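Local coordinates for glycoside hydrolase family protein (Novosphingobium sp. PP1Y, PDB 6Q2F) that probably hydrolyses alpha-L-rhamnosidic bonds in glycosides, and binds a sodium ion in its barrel domain, at residues E583-H588 / M596-H601; D603-A608 / Y636-V641; L622-K627 / P743-Y748; W136-G141 / D503-G508. One frame throughout, in Å; residues are numbered along the deposited sequence.

Overall arrangement
Contacts 1, 2 and 4 join segments on and between the parallel strands of a closed (beta/alpha)8-type barrel; contact 3 joins one of its helices to helix 744-747. Contact 4 comes first along the chain, then contact 1; the segments of contacts 2 and 3 alternate. Contacts 1 and 4 lie about 13 Å apart, centre to centre, and share the sodium ion. Contact 1 also touches contact 2, about 10 Å away, and contact 3, about 9 Å away, through Arg599. Contacts 2 and 4 do not touch, with centres about 19 Å apart. Strand 604-610 and helix 620-636 carry contacts 2 and 3. Packing between loops, strand and helix is thus continuous with the metal site.

Contact 1: residues E583-H588 / M596-H601; sequences EALEDH and MAMRSH. With NA (sodium ion), chain B.
Met598 and Arg599 both start with CG anti to the carbonyl carbon, chi1 about -70°. Met598, a selenomethionine, then bends at chi3 (74°), and its CE turns to Ala584 and Leu585. Arg599 is straight at chi2 and bends at chi3 (-78°), which lays its guanidinium beside Ala584. Both segments belong to the connection between the neighbouring parallel strands 579-582 and 604-610 of a (beta/alpha)8-type barrel. The contact is buried and has no direct hydrogen bond across it. Ala584 CB points into it and touches both partners. Ala584 CB lies over one face of the guanidinium, offset toward the rim, 3.7 Å from Arg599 NE. Ala584 CB also meets Met598 CE at 3.9 Å. Leu585 crosses Met598 at about a right angle, its CD2 3.5 Å from Met598 CE. A water donates to Glu583 O and to Met598 O, and so ties the two backbones. Arg599 NE donates to Asp595 O, and NH1 forms a salt bridge with Asp625. An alanine at Arg599 would lose the guanidinium over Ala584 CB and the tie to Asp625, and would probably loosen this loop against helix 620-636. Glu583 and Glu586 run extended beyond CG to the sodium ion, whose other ligands are Asp503, Ser504 and Glu644. Each carboxylate gives one oxygen: Glu583 OE1 lies 2.4 Å from NA, and Glu586 OE2 also lies 2.4 Å from NA.

Contact 2: residues D603-A608 / Y636-V641; sequences DIPMAA and YGQNLV
Gln638 leans on the start of strand 604-610 along its whole length. Gln638 CB lies 3.2 Å from Asp603 O and also 3.8 Å from Pro605 CD. Gln638 CG stays against the same carbonyl, 3.3 Å from Asp603 O. The chain then bends at chi2 (95°), and Gln638 CD passes 4.0 Å from Pro605 CG, the two side chains crossing obliquely. At the tip, NE2 donates to Ala602 O, just before the strand segment, which fixes the turn of the amide. A water donates to Asp603 O at 2.8 Å and makes a weak bond to Gln638 O. The setting is a beta-alpha-beta crossover of the barrel. Strand 604-610 leads through helix 620-636 to the parallel neighbour 642-649, and residues 637-641 form the turn from helix to strand. Gly637 leaves the helix with positive phi. Leu640 points toward the first strand, side by side with Ile604 and running the same way. Ile604 CG2 is 4.0 Å from Leu640 CB, while CG1 and CD1 follow Leu640 CD1. A glycine at Ile604 would lose all these apolar contacts and would probably leave Leu640 less firmly placed. Pro605 has no N-H to offer, and its CD rests 3.4 Å from Leu640 O. Backbone hydrogen bonds between the strands begin alongside, where Pro605 and Ala607 both pair with Ala642. Just before that pairing, Val641 CA makes a C-H...O contact of 3.6 Å with Pro605 O, with an angle of 138° at the hydrogen.

Contact 3: residues L622-K627 / P743-Y748; sequences LIADMK and PLTGLY
Helix 620-636 is the crossover helix between barrel strands 604-610 and 642-649, and here it packs against the short helix 744-747. Ala624 is the centre of the contact, with its CB pointing at the other helix. Ala624 CB sits 3.5 Å from Leu744 O, a carbonyl already bonded to Tyr748 N within its own helix. Ala624 CB also meets Tyr748 CB at 3.9 Å. From there the Tyr748 ring swings away from Ala624, with Leu747 CB over the centre of one face and Leu744 CD2 at its edge. Thr745 turns its methyl inward. Thr745 CG2 is anti to the carbonyl carbon and lies 3.8 Å from Asp625 CB. OG1 takes the crowded position between the backbone N and the carbonyl carbon (chi1 51°) and bonds to His588 O. The carboxylate of Asp625 has its own partner in Arg599. Pro743 holds the N-cap position, and the next two N-H groups, of Leu744 and Thr745, bond to the carboxylate of Asp595. Around the pair, helix 620-636 turns Asp625 and Met626 to strand 604-610 and Ile623 and Met626 to helix 657-670, while Leu744 reaches strand 762-765.

Contact 4: residues W136-G141 / D503-G508; sequences WSETGG and DSIEVG. With NA (sodium ion), chain B.
Neither segment is a regular strand: 503-506 run extended, whereas in 136-138 only Ser137 is extended, between the kinked Trp136 and Glu138. Ser137 CA and Asp503 CA are 5.5 Å apart. Trp136 and Ser137 form a classic beta bulge facing His453, and a cis peptide bond joins Ser137 to Glu138. Waters fill in between the backbones. One accepts from Asp503 N at 2.9 Å and lies near Trp136 O and Glu138 O; another links Ser137 OG to Ser504 O. Glu138 makes the broadest side-chain contact. Its CG is anti to the backbone N, and a bend at chi2 (67°) brings the carboxylate against Asp503 O. Glu138 OE2 stands 2.7 Å from Asp503 O, a spacing of two oxygens at which the acid is probably protonated. Glu138 CG meets Ile505 CD1 at 3.7 Å, the two side chains crossing at about a right angle, and CB touches Val507 CG1. Trp136 and Asp503 lie side by side, pointing the same way. Asp503 OD2 is 3.6 Å from Trp136 CD1, and the ring and carboxylate planes are 77° apart. Asp503 OD1 accepts from Ser504 N at 2.8 Å from above the carboxylate plane. It also binds the sodium, with Asp503 OD1 a long 3.0 Å from NA. Ser504 OG comes closer, 2.6 Å from NA. Glu583, Glu586 and Glu644 complete the site. The two loops follow the adjacent parallel strands 127-131 and 497-502, at the C-terminal end of the (beta/alpha)8-type barrel, the end where such glycosidases carry their active sites.

Contact 1: residues E583-H588 / M596-H601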
loop_
_atom_site.group_PDB
_atom_site.type_symbol
_atom_site.label_atom_id
_atom_site.label_comp_id
_atom_site.label_asym_id
_atom_site.label_seq_id
_atom_site.Cartn_x
_atom_site.Cartn_y
_atom_site.Cartn_z
ATOM N N GLU A 583 4.497 -5.859 3.757
ATOM C CA GLU A 583 3.529 -4.967 3.151
ATOM C C GLU A 583 2.144 -5.544 3.382
ATOM O O GLU A 583 1.988 -6.651 3.894
ATOM C CB GLU A 583 3.802 -4.787 1.653
ATOM C CG GLU A 583 5.088 -4.103 1.330
ATOM C CD GLU A 583 5.198 -3.711 -0.157
ATOM O OE1 GLU A 583 4.309 -4.078 -0.957
ATOM O OE2 GLU A 583 6.180 -3.034 -0.505
ATOM N N ALA A 584 1.127 -4.799 2.982
ATOM C CA ALA A 584 -0.240 -5.262 3.146
ATOM C C ALA A 584 -1.047 -5.090 1.870
ATOM O O ALA A 584 -0.717 -5.680 0.841
ATOM C CB ALA A 584 -0.900 -4.543 4.332
ATOM N N LEU A 585 -2.150 -4.352 1.936
ATOM C CA LEU A 585 -3.018 -4.074 0.787
ATOM C C LEU A 585 -2.459 -3.112 -0.240
ATOM O O LEU A 585 -2.520 -3.370 -1.397
ATOM C CB LEU A 585 -4.426 -3.669 1.216
ATOM C CG LEU A 585 -5.114 -4.556 2.235
ATOM C CD1 LEU A 585 -6.423 -3.980 2.694
ATOM C CD2 LEU A 585 -5.298 -5.940 1.715
ATOM N N GLU A 586 -1.905 -2.015 0.250
ATOM C CA GLU A 586 -1.246 -0.982 -0.558
ATOM C C GLU A 586 -2.220 -0.158 -1.388
ATOM O O GLU A 586 -2.228 1.076 -1.283
ATOM C CB GLU A 586 -0.168 -1.573 -1.487
ATOM C CG GLU A 586 0.574 -0.482 -2.293
ATOM C CD GLU A 586 1.657 -1.027 -3.208
ATOM O OE1 GLU A 586 1.599 -0.702 -4.405
ATOM O OE2 GLU A 586 2.552 -1.758 -2.741
ATOM N N ASP A 587 -3.034 -0.818 -2.209
ATOM C CA ASP A 587 -3.813 -0.164 -3.264
ATOM C C ASP A 587 -5.298 -0.472 -3.067
ATOM O O ASP A 587 -5.765 -1.564 -3.416
ATOM C CB ASP A 587 -3.317 -0.624 -4.640
ATOM C CG ASP A 587 -3.950 0.139 -5.796
ATOM O OD1 ASP A 587 -4.690 1.109 -5.553
ATOM O OD2 ASP A 587 -3.681 -0.235 -6.961
ATOM N N HIS A 588 -6.034 0.507 -2.530
ATOM C CA HIS A 588 -7.484 0.405 -2.273
ATOM C C HIS A 588 -7.761 -0.888 -1.502
ATOM O O HIS A 588 -7.140 -1.130 -0.459
ATOM C CB HIS A 588 -8.233 0.547 -3.578
ATOM C CG HIS A 588 -8.061 1.882 -4.219
ATOM N ND1 HIS A 588 -6.953 2.208 -4.968
ATOM C CD2 HIS A 588 -8.849 2.982 -4.212
ATOM C CE1 HIS A 588 -7.070 3.448 -5.407
ATOM N NE2 HIS A 588 -8.210 3.942 -4.962
HETATM N N MSE A 596 -3.495 -2.754 9.145
HETATM C CA MSE A 596 -2.636 -2.694 10.334
HETATM C C MSE A 596 -2.415 -4.092 10.890
HETATM O O MSE A 596 -1.298 -4.480 11.203
HETATM C CB MSE A 596 -3.215 -1.768 11.418
HETATM C CG MSE A 596 -3.094 -0.298 11.014
HETATM SE SE MSE A 596 -3.550 0.893 12.504
HETATM C CE MSE A 596 -2.186 0.406 13.752
ATOM N N ALA A 597 -3.500 -4.849 11.011
ATOM C CA ALA A 597 -3.381 -6.190 11.574
ATOM C C ALA A 597 -2.462 -7.045 10.716
ATOM O O ALA A 597 -1.624 -7.791 11.227
ATOM C CB ALA A 597 -4.771 -6.821 11.696
HETATM N N MSE A 598 -2.572 -6.900 9.410
HETATM C CA MSE A 598 -1.772 -7.684 8.462
HETATM C C MSE A 598 -0.272 -7.437 8.639
HETATM O O MSE A 598 0.537 -8.277 8.269
HETATM C CB MSE A 598 -2.199 -7.359 7.039
HETATM C CG MSE A 598 -3.556 -7.923 6.673
HETATM SE SE MSE A 598 -4.290 -6.951 5.162
HETATM C CE MSE A 598 -3.088 -7.742 3.804
ATOM N N ARG A 599 0.094 -6.297 9.234
ATOM C CA ARG A 599 1.502 -5.962 9.396
ATOM C C ARG A 599 1.964 -6.000 10.846
ATOM O O ARG A 599 3.152 -5.805 11.108
ATOM C CB ARG A 599 1.786 -4.588 8.777
ATOM C CG ARG A 599 1.711 -4.559 7.258
ATOM C CD ARG A 599 1.989 -3.156 6.628
ATOM N NE ARG A 599 0.820 -2.305 6.745
ATOM C CZ ARG A 599 0.553 -1.272 5.963
ATOM N NH1 ARG A 599 1.381 -0.937 4.984
ATOM N NH2 ARG A 599 -0.550 -0.573 6.161
ATOM N N SER A 600 1.068 -6.303 11.781
ATOM C CA SER A 600 1.359 -6.179 13.204
ATOM C C SER A 600 2.367 -7.212 13.692
ATOM O O SER A 600 2.996 -7.014 14.734
ATOM C CB SER A 600 0.050 -6.306 13.991
ATOM O OG SER A 600 -0.523 -7.584 13.757
ATOM N N HIS A 601 2.495 -8.324 12.982
ATOM C CA HIS A 601 3.419 -9.397 13.333
ATOM C C HIS A 601 4.779 -9.254 12.672
ATOM O O HIS A 601 5.718 -9.953 13.060
ATOM C CB HIS A 601 2.825 -10.757 12.942
ATOM C CG HIS A 601 1.421 -10.962 13.418
ATOM N ND1 HIS A 601 1.107 -11.144 14.748
ATOM C CD2 HIS A 601 0.250 -11.045 12.739
ATOM C CE1 HIS A 601 -0.197 -11.316 14.868
ATOM N NE2 HIS A 601 -0.740 -11.252 13.665
HETATM NA NA NA B . 3.990 -3.571 -3.322
HETATM O O HOH W 1 2.678 -7.791 6.430
#

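Contact 2: residues D603-A608 / Y636-V641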
loop_
_atom_site.group_PDB
_atom_site.type_symbol
_atom_site.label_atom_id
_atom_site.label_comp_id
_atom_site.label_asym_id
_atom_site.label_seq_id
_atom_site.Cartn_x
_atom_site.Cartn_y
_atom_site.Cartn_z
ATOM N N ASP A 603 8.419 -7.741 11.500
ATOM C CA ASP A 603 9.478 -6.970 12.144
ATOM C C ASP A 603 9.551 -5.561 11.587
ATOM O O ASP A 603 9.886 -4.616 12.309
ATOM C CB ASP A 603 10.817 -7.667 11.949
ATOM C CG ASP A 603 10.836 -9.029 12.575
ATOM O OD1 ASP A 603 10.408 -9.983 11.897
ATOM O OD2 ASP A 603 11.258 -9.121 13.744
ATOM N N ILE A 604 9.275 -5.416 10.294
ATOM C CA ILE A 604 9.345 -4.111 9.653
ATOM C C ILE A 604 8.083 -3.899 8.825
ATOM O O ILE A 604 7.988 -4.385 7.685
ATOM C CB ILE A 604 10.625 -3.982 8.823
ATOM C CG1 ILE A 604 11.835 -4.256 9.718
ATOM C CG2 ILE A 604 10.735 -2.595 8.263
ATOM C CD1 ILE A 604 13.088 -4.559 8.986
ATOM N N PRO A 605 7.082 -3.216 9.373
ATOM C CA PRO A 605 5.912 -2.852 8.572
ATOM C C PRO A 605 6.345 -2.015 7.384
ATOM O O PRO A 605 7.245 -1.184 7.489
ATOM C CB PRO A 605 5.049 -2.049 9.552
ATOM C CG PRO A 605 5.491 -2.533 10.912
ATOM C CD PRO A 605 6.970 -2.740 10.758
HETATM N N MSE A 606 5.728 -2.270 6.246
HETATM C CA MSE A 606 6.189 -1.732 5.000
HETATM C C MSE A 606 5.028 -1.254 4.138
HETATM O O MSE A 606 3.950 -1.849 4.117
HETATM C CB MSE A 606 7.012 -2.797 4.231
HETATM C CG MSE A 606 7.727 -2.223 3.029
HETATM SE SE MSE A 606 8.989 -3.537 2.394
HETATM C CE MSE A 606 9.706 -2.591 0.830
ATOM N N ALA A 607 5.270 -0.151 3.441
ATOM C CA ALA A 607 4.288 0.451 2.551
ATOM C C ALA A 607 5.005 0.778 1.241
ATOM O O ALA A 607 6.080 0.246 0.947
ATOM C CB ALA A 607 3.662 1.671 3.233
ATOM N N ALA A 608 4.403 1.651 0.435
ATOM C CA ALA A 608 4.944 2.012 -0.871
ATOM C C ALA A 608 4.637 3.481 -1.160
ATOM O O ALA A 608 3.684 4.056 -0.623
ATOM C CB ALA A 608 4.365 1.129 -2.005
ATOM N N TYR A 636 3.010 -1.191 17.852
ATOM C CA TYR A 636 3.488 -2.522 18.210
ATOM C C TYR A 636 4.984 -2.564 18.477
ATOM O O TYR A 636 5.507 -3.635 18.795
ATOM C CB TYR A 636 3.090 -3.545 17.127
ATOM C CG TYR A 636 1.592 -3.756 17.110
ATOM C CD1 TYR A 636 0.762 -2.887 16.409
ATOM C CD2 TYR A 636 0.997 -4.811 17.831
ATOM C CE1 TYR A 636 -0.610 -3.060 16.411
ATOM C CE2 TYR A 636 -0.390 -4.978 17.853
ATOM C CZ TYR A 636 -1.183 -4.109 17.138
ATOM O OH TYR A 636 -2.543 -4.253 17.128
ATOM N N GLY A 637 5.677 -1.429 18.375
ATOM C CA GLY A 637 7.046 -1.332 18.839
ATOM C C GLY A 637 8.117 -1.783 17.872
ATOM O O GLY A 637 9.281 -1.884 18.270
ATOM N N GLN A 638 7.788 -2.010 16.618
ATOM C CA GLN A 638 8.784 -2.352 15.629
ATOM C C GLN A 638 9.723 -1.175 15.408
ATOM O O GLN A 638 10.881 -1.356 15.204
ATOM C CB GLN A 638 8.165 -2.809 14.329
ATOM C CG GLN A 638 7.391 -4.088 14.428
ATOM C CD GLN A 638 5.928 -3.866 14.649
ATOM O OE1 GLN A 638 5.518 -2.853 15.170
ATOM N NE2 GLN A 638 5.143 -4.792 14.224
ATOM N N ASN A 639 9.159 0.022 15.428
ATOM C CA ASN A 639 9.865 1.287 15.225
ATOM C C ASN A 639 10.294 1.544 13.778
ATOM O O ASN A 639 10.129 2.602 13.276
ATOM C CB ASN A 639 10.977 1.540 16.222
ATOM C CG ASN A 639 11.445 2.980 16.219
ATOM O OD1 ASN A 639 10.674 3.883 16.258
ATOM N ND2 ASN A 639 12.718 3.166 16.169
ATOM N N LEU A 640 10.854 0.542 13.137
ATOM C CA LEU A 640 11.235 0.658 11.756
ATOM C C LEU A 640 9.999 0.675 10.861
ATOM O O LEU A 640 9.075 -0.036 11.074
ATOM C CB LEU A 640 12.182 -0.466 11.384
ATOM C CG LEU A 640 13.539 -0.484 12.053
ATOM C CD1 LEU A 640 14.245 -1.787 11.896
ATOM C CD2 LEU A 640 14.419 0.632 11.575
ATOM N N VAL A 641 10.004 1.513 9.859
ATOM C CA VAL A 641 8.906 1.638 8.911
ATOM C C VAL A 641 9.527 1.660 7.528
ATOM O O VAL A 641 10.201 2.634 7.165
ATOM C CB VAL A 641 8.077 2.912 9.126
ATOM C CG1 VAL A 641 6.952 2.981 8.110
ATOM C CG2 VAL A 641 7.539 3.000 10.548
HETATM O O HOH W 2 11.972 -4.316 14.168
#

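Contact 3: residues L622-K627 / P743-Y748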
loop_
_atom_site.group_PDB
_atom_site.type_symbol
_atom_site.label_atom_id
_atom_site.label_comp_id
_atom_site.label_asym_id
_atom_site.label_seq_id
_atom_site.Cartn_x
_atom_site.Cartn_y
_atom_site.Cartn_z
ATOM N N LEU A 622 -1.565 5.401 -1.259
ATOM C CA LEU A 622 -0.203 5.175 -0.791
ATOM C C LEU A 622 0.124 6.027 0.429
ATOM O O LEU A 622 1.000 5.662 1.213
ATOM C CB LEU A 622 0.784 5.450 -1.931
ATOM C CG LEU A 622 0.578 4.546 -3.159
ATOM C CD1 LEU A 622 1.684 4.726 -4.192
ATOM C CD2 LEU A 622 0.526 3.105 -2.716
ATOM N N ILE A 623 -0.542 7.174 0.582
ATOM C CA ILE A 623 -0.439 7.938 1.825
ATOM C C ILE A 623 -1.037 7.130 2.976
ATOM O O ILE A 623 -0.406 6.930 4.016
ATOM C CB ILE A 623 -1.135 9.304 1.678
ATOM C CG1 ILE A 623 -0.554 10.130 0.506
ATOM C CG2 ILE A 623 -1.117 10.054 3.007
ATOM C CD1 ILE A 623 0.945 10.386 0.560
ATOM N N ALA A 624 -2.267 6.641 2.786
ATOM C CA ALA A 624 -2.896 5.772 3.784
ATOM C C ALA A 624 -2.056 4.529 4.049
ATOM O O ALA A 624 -1.888 4.124 5.204
ATOM C CB ALA A 624 -4.302 5.380 3.323
ATOM N N ASP A 625 -1.497 3.935 2.987
ATOM C CA ASP A 625 -0.666 2.741 3.135
ATOM C C ASP A 625 0.507 3.005 4.073
ATOM O O ASP A 625 0.783 2.216 4.992
ATOM C CB ASP A 625 -0.175 2.290 1.753
ATOM C CG ASP A 625 0.573 0.964 1.790
ATOM O OD1 ASP A 625 0.259 0.117 2.653
ATOM O OD2 ASP A 625 1.497 0.789 0.954
HETATM N N MSE A 626 1.202 4.123 3.867
HETATM C CA MSE A 626 2.352 4.480 4.684
HETATM C C MSE A 626 1.953 4.882 6.099
HETATM O O MSE A 626 2.659 4.595 7.066
HETATM C CB MSE A 626 3.138 5.632 4.041
HETATM C CG MSE A 626 3.990 5.262 2.834
HETATM SE SE MSE A 626 4.952 6.891 2.192
HETATM C CE MSE A 626 3.457 7.875 1.430
ATOM N N LYS A 627 0.841 5.604 6.213
ATOM C CA LYS A 627 0.414 6.046 7.534
ATOM C C LYS A 627 -0.020 4.845 8.364
ATOM O O LYS A 627 0.291 4.753 9.557
ATOM C CB LYS A 627 -0.714 7.076 7.410
ATOM C CG LYS A 627 -1.007 7.846 8.713
ATOM C CD LYS A 627 0.181 8.678 9.176
ATOM C CE LYS A 627 -0.171 9.503 10.450
ATOM N NZ LYS A 627 1.030 10.247 10.939
ATOM N N PRO A 743 -10.421 -1.188 5.443
ATOM C CA PRO A 743 -9.042 -0.897 5.832
ATOM C C PRO A 743 -8.690 0.551 5.496
ATOM O O PRO A 743 -9.465 1.289 4.899
ATOM C CB PRO A 743 -8.228 -1.892 4.994
ATOM C CG PRO A 743 -9.054 -2.050 3.738
ATOM C CD PRO A 743 -10.493 -2.015 4.222
ATOM N N LEU A 744 -7.481 0.946 5.888
ATOM C CA LEU A 744 -7.058 2.332 5.700
ATOM C C LEU A 744 -6.901 2.670 4.218
ATOM O O LEU A 744 -7.336 3.740 3.768
ATOM C CB LEU A 744 -5.762 2.580 6.463
ATOM C CG LEU A 744 -5.912 2.557 7.987
ATOM C CD1 LEU A 744 -4.558 2.410 8.653
ATOM C CD2 LEU A 744 -6.578 3.850 8.471
ATOM N N THR A 745 -6.307 1.760 3.433
ATOM C CA THR A 745 -6.232 1.996 1.992
ATOM C C THR A 745 -7.605 1.941 1.346
ATOM O O THR A 745 -7.755 2.383 0.206
ATOM C CB THR A 745 -5.319 0.971 1.304
ATOM O OG1 THR A 745 -5.698 -0.360 1.692
ATOM C CG2 THR A 745 -3.850 1.214 1.687
ATOM N N GLY A 746 -8.597 1.392 2.042
ATOM C CA GLY A 746 -9.965 1.412 1.570
ATOM C C GLY A 746 -10.656 2.701 1.958
ATOM O O GLY A 746 -11.190 3.405 1.097
ATOM N N LEU A 747 -10.631 3.034 3.256
ATOM C CA LEU A 747 -11.283 4.260 3.708
ATOM C C LEU A 747 -10.724 5.473 2.981
ATOM O O LEU A 747 -11.470 6.378 2.594
ATOM C CB LEU A 747 -11.100 4.439 5.214
ATOM C CG LEU A 747 -11.829 3.520 6.210
ATOM C CD1 LEU A 747 -11.263 3.741 7.619
ATOM C CD2 LEU A 747 -13.349 3.778 6.189
ATOM N N TYR A 748 -9.411 5.497 2.779
ATOM C CA TYR A 748 -8.708 6.678 2.312
ATOM C C TYR A 748 -7.953 6.393 1.014
ATOM O O TYR A 748 -6.956 7.047 0.705
ATOM C CB TYR A 748 -7.779 7.186 3.419
ATOM C CG TYR A 748 -8.529 7.336 4.728
ATOM C CD1 TYR A 748 -9.653 8.158 4.810
ATOM C CD2 TYR A 748 -8.142 6.639 5.866
ATOM C CE1 TYR A 748 -10.363 8.291 5.989
ATOM C CE2 TYR A 748 -8.838 6.773 7.070
ATOM C CZ TYR A 748 -9.947 7.594 7.118
ATOM O OH TYR A 748 -10.664 7.718 8.299
#

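Contact 4: residues W136-G141 / D503-G508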
loop_
_atom_site.group_PDB
_atom_site.type_symbol
_atom_site.label_atom_id
_atom_site.label_comp_id
_atom_site.label_asym_id
_atom_site.label_seq_id
_atom_site.Cartn_x
_atom_site.Cartn_y
_atom_site.Cartn_z
ATOM N N TRP A 136 7.736 -12.422 -7.014
ATOM C CA TRP A 136 7.736 -11.455 -5.956
ATOM C C TRP A 136 6.577 -11.507 -5.034
ATOM O O TRP A 136 6.671 -11.024 -3.947
ATOM C CB TRP A 136 7.866 -10.037 -6.459
ATOM C CG TRP A 136 6.927 -9.584 -7.490
ATOM C CD1 TRP A 136 5.590 -9.612 -7.456
ATOM C CD2 TRP A 136 7.280 -8.975 -8.709
ATOM N NE1 TRP A 136 5.083 -9.067 -8.574
ATOM C CE2 TRP A 136 6.109 -8.677 -9.374
ATOM C CE3 TRP A 136 8.485 -8.677 -9.316
ATOM C CZ2 TRP A 136 6.106 -8.063 -10.599
ATOM C CZ3 TRP A 136 8.471 -8.092 -10.508
ATOM C CH2 TRP A 136 7.300 -7.790 -11.147
ATOM N N SER A 137 5.492 -12.164 -5.394
ATOM C CA SER A 137 4.346 -12.304 -4.511
ATOM C C SER A 137 3.441 -13.482 -4.884
ATOM O O SER A 137 3.421 -13.870 -5.990
ATOM C CB SER A 137 3.550 -11.018 -4.444
ATOM O OG SER A 137 2.650 -10.918 -5.481
ATOM N N GLU A 138 2.699 -14.055 -3.953
ATOM C CA GLU A 138 2.675 -13.700 -2.556
ATOM C C GLU A 138 3.317 -14.843 -1.795
ATOM O O GLU A 138 4.414 -14.734 -1.355
ATOM C CB GLU A 138 1.252 -13.506 -2.089
ATOM C CG GLU A 138 1.102 -13.255 -0.601
ATOM C CD GLU A 138 1.689 -11.939 -0.163
ATOM O OE1 GLU A 138 2.016 -11.797 0.991
ATOM O OE2 GLU A 138 1.842 -11.065 -0.997
ATOM N N THR A 139 2.604 -15.944 -1.667
ATOM C CA THR A 139 3.074 -17.151 -1.021
ATOM C C THR A 139 2.442 -18.297 -1.766
ATOM O O THR A 139 1.417 -18.791 -1.416
ATOM C CB THR A 139 2.760 -17.219 0.486
ATOM O OG1 THR A 139 1.446 -16.776 0.737
ATOM C CG2 THR A 139 3.700 -16.404 1.268
ATOM N N GLY A 140 3.098 -18.697 -2.826
ATOM C CA GLY A 140 2.581 -19.707 -3.725
ATOM C C GLY A 140 3.720 -20.344 -4.497
ATOM O O GLY A 140 4.777 -19.736 -4.719
ATOM N N GLY A 141 3.488 -21.592 -4.899
ATOM C CA GLY A 141 4.435 -22.339 -5.690
ATOM C C GLY A 141 3.921 -23.745 -5.916
ATOM O O GLY A 141 2.934 -24.169 -5.309
ATOM N N ASP A 503 5.442 -9.235 -0.100
ATOM C CA ASP A 503 5.015 -8.169 -0.991
ATOM C C ASP A 503 3.519 -7.913 -0.795
ATOM O O ASP A 503 2.806 -8.702 -0.165
ATOM C CB ASP A 503 5.307 -8.580 -2.431
ATOM C CG ASP A 503 5.508 -7.399 -3.359
ATOM O OD1 ASP A 503 5.242 -6.246 -2.936
ATOM O OD2 ASP A 503 5.921 -7.637 -4.510
ATOM N N SER A 504 3.044 -6.791 -1.339
ATOM C CA SER A 504 1.625 -6.459 -1.210
ATOM C C SER A 504 0.781 -7.537 -1.886
ATOM O O SER A 504 1.180 -8.119 -2.898
ATOM C CB SER A 504 1.349 -5.083 -1.821
ATOM O OG SER A 504 1.823 -5.049 -3.144
ATOM N N ILE A 505 -0.389 -7.832 -1.307
ATOM C CA ILE A 505 -1.100 -9.069 -1.626
ATOM C C ILE A 505 -2.235 -8.803 -2.602
ATOM O O ILE A 505 -3.005 -7.851 -2.443
ATOM C CB ILE A 505 -1.617 -9.773 -0.358
ATOM C CG1 ILE A 505 -2.145 -11.157 -0.740
ATOM C CG2 ILE A 505 -2.703 -8.972 0.335
ATOM C CD1 ILE A 505 -2.277 -12.101 0.505
ATOM N N GLU A 506 -2.313 -9.640 -3.634
ATOM C CA GLU A 506 -3.429 -9.639 -4.575
ATOM C C GLU A 506 -3.527 -11.060 -5.129
ATOM O O GLU A 506 -2.798 -11.415 -6.058
ATOM C CB GLU A 506 -3.223 -8.613 -5.682
ATOM C CG GLU A 506 -4.426 -8.434 -6.580
ATOM C CD GLU A 506 -4.122 -7.531 -7.765
ATOM O OE1 GLU A 506 -3.136 -6.764 -7.709
ATOM O OE2 GLU A 506 -4.872 -7.602 -8.764
ATOM N N VAL A 507 -4.414 -11.870 -4.534
ATOM C CA VAL A 507 -4.509 -13.291 -4.857
ATOM C C VAL A 507 -5.948 -13.690 -5.171
ATOM O O VAL A 507 -6.278 -14.881 -5.185
ATOM C CB VAL A 507 -3.940 -14.152 -3.716
ATOM C CG1 VAL A 507 -2.443 -13.892 -3.555
ATOM C CG2 VAL A 507 -4.701 -13.897 -2.385
ATOM N N GLY A 508 -6.810 -12.713 -5.437
ATOM C CA GLY A 508 -8.207 -13.015 -5.713
ATOM C C GLY A 508 -9.034 -13.089 -4.442
ATOM O O GLY A 508 -8.565 -12.781 -3.343
HETATM NA NA NA B . 3.990 -3.571 -3.322
HETATM O O HOH W 3 5.721 -11.891 -1.243
HETATM O O HOH W 4 -0.107 -11.187 -4.625
HETATM O O HOH W 5 2.262 -7.987 -5.381
#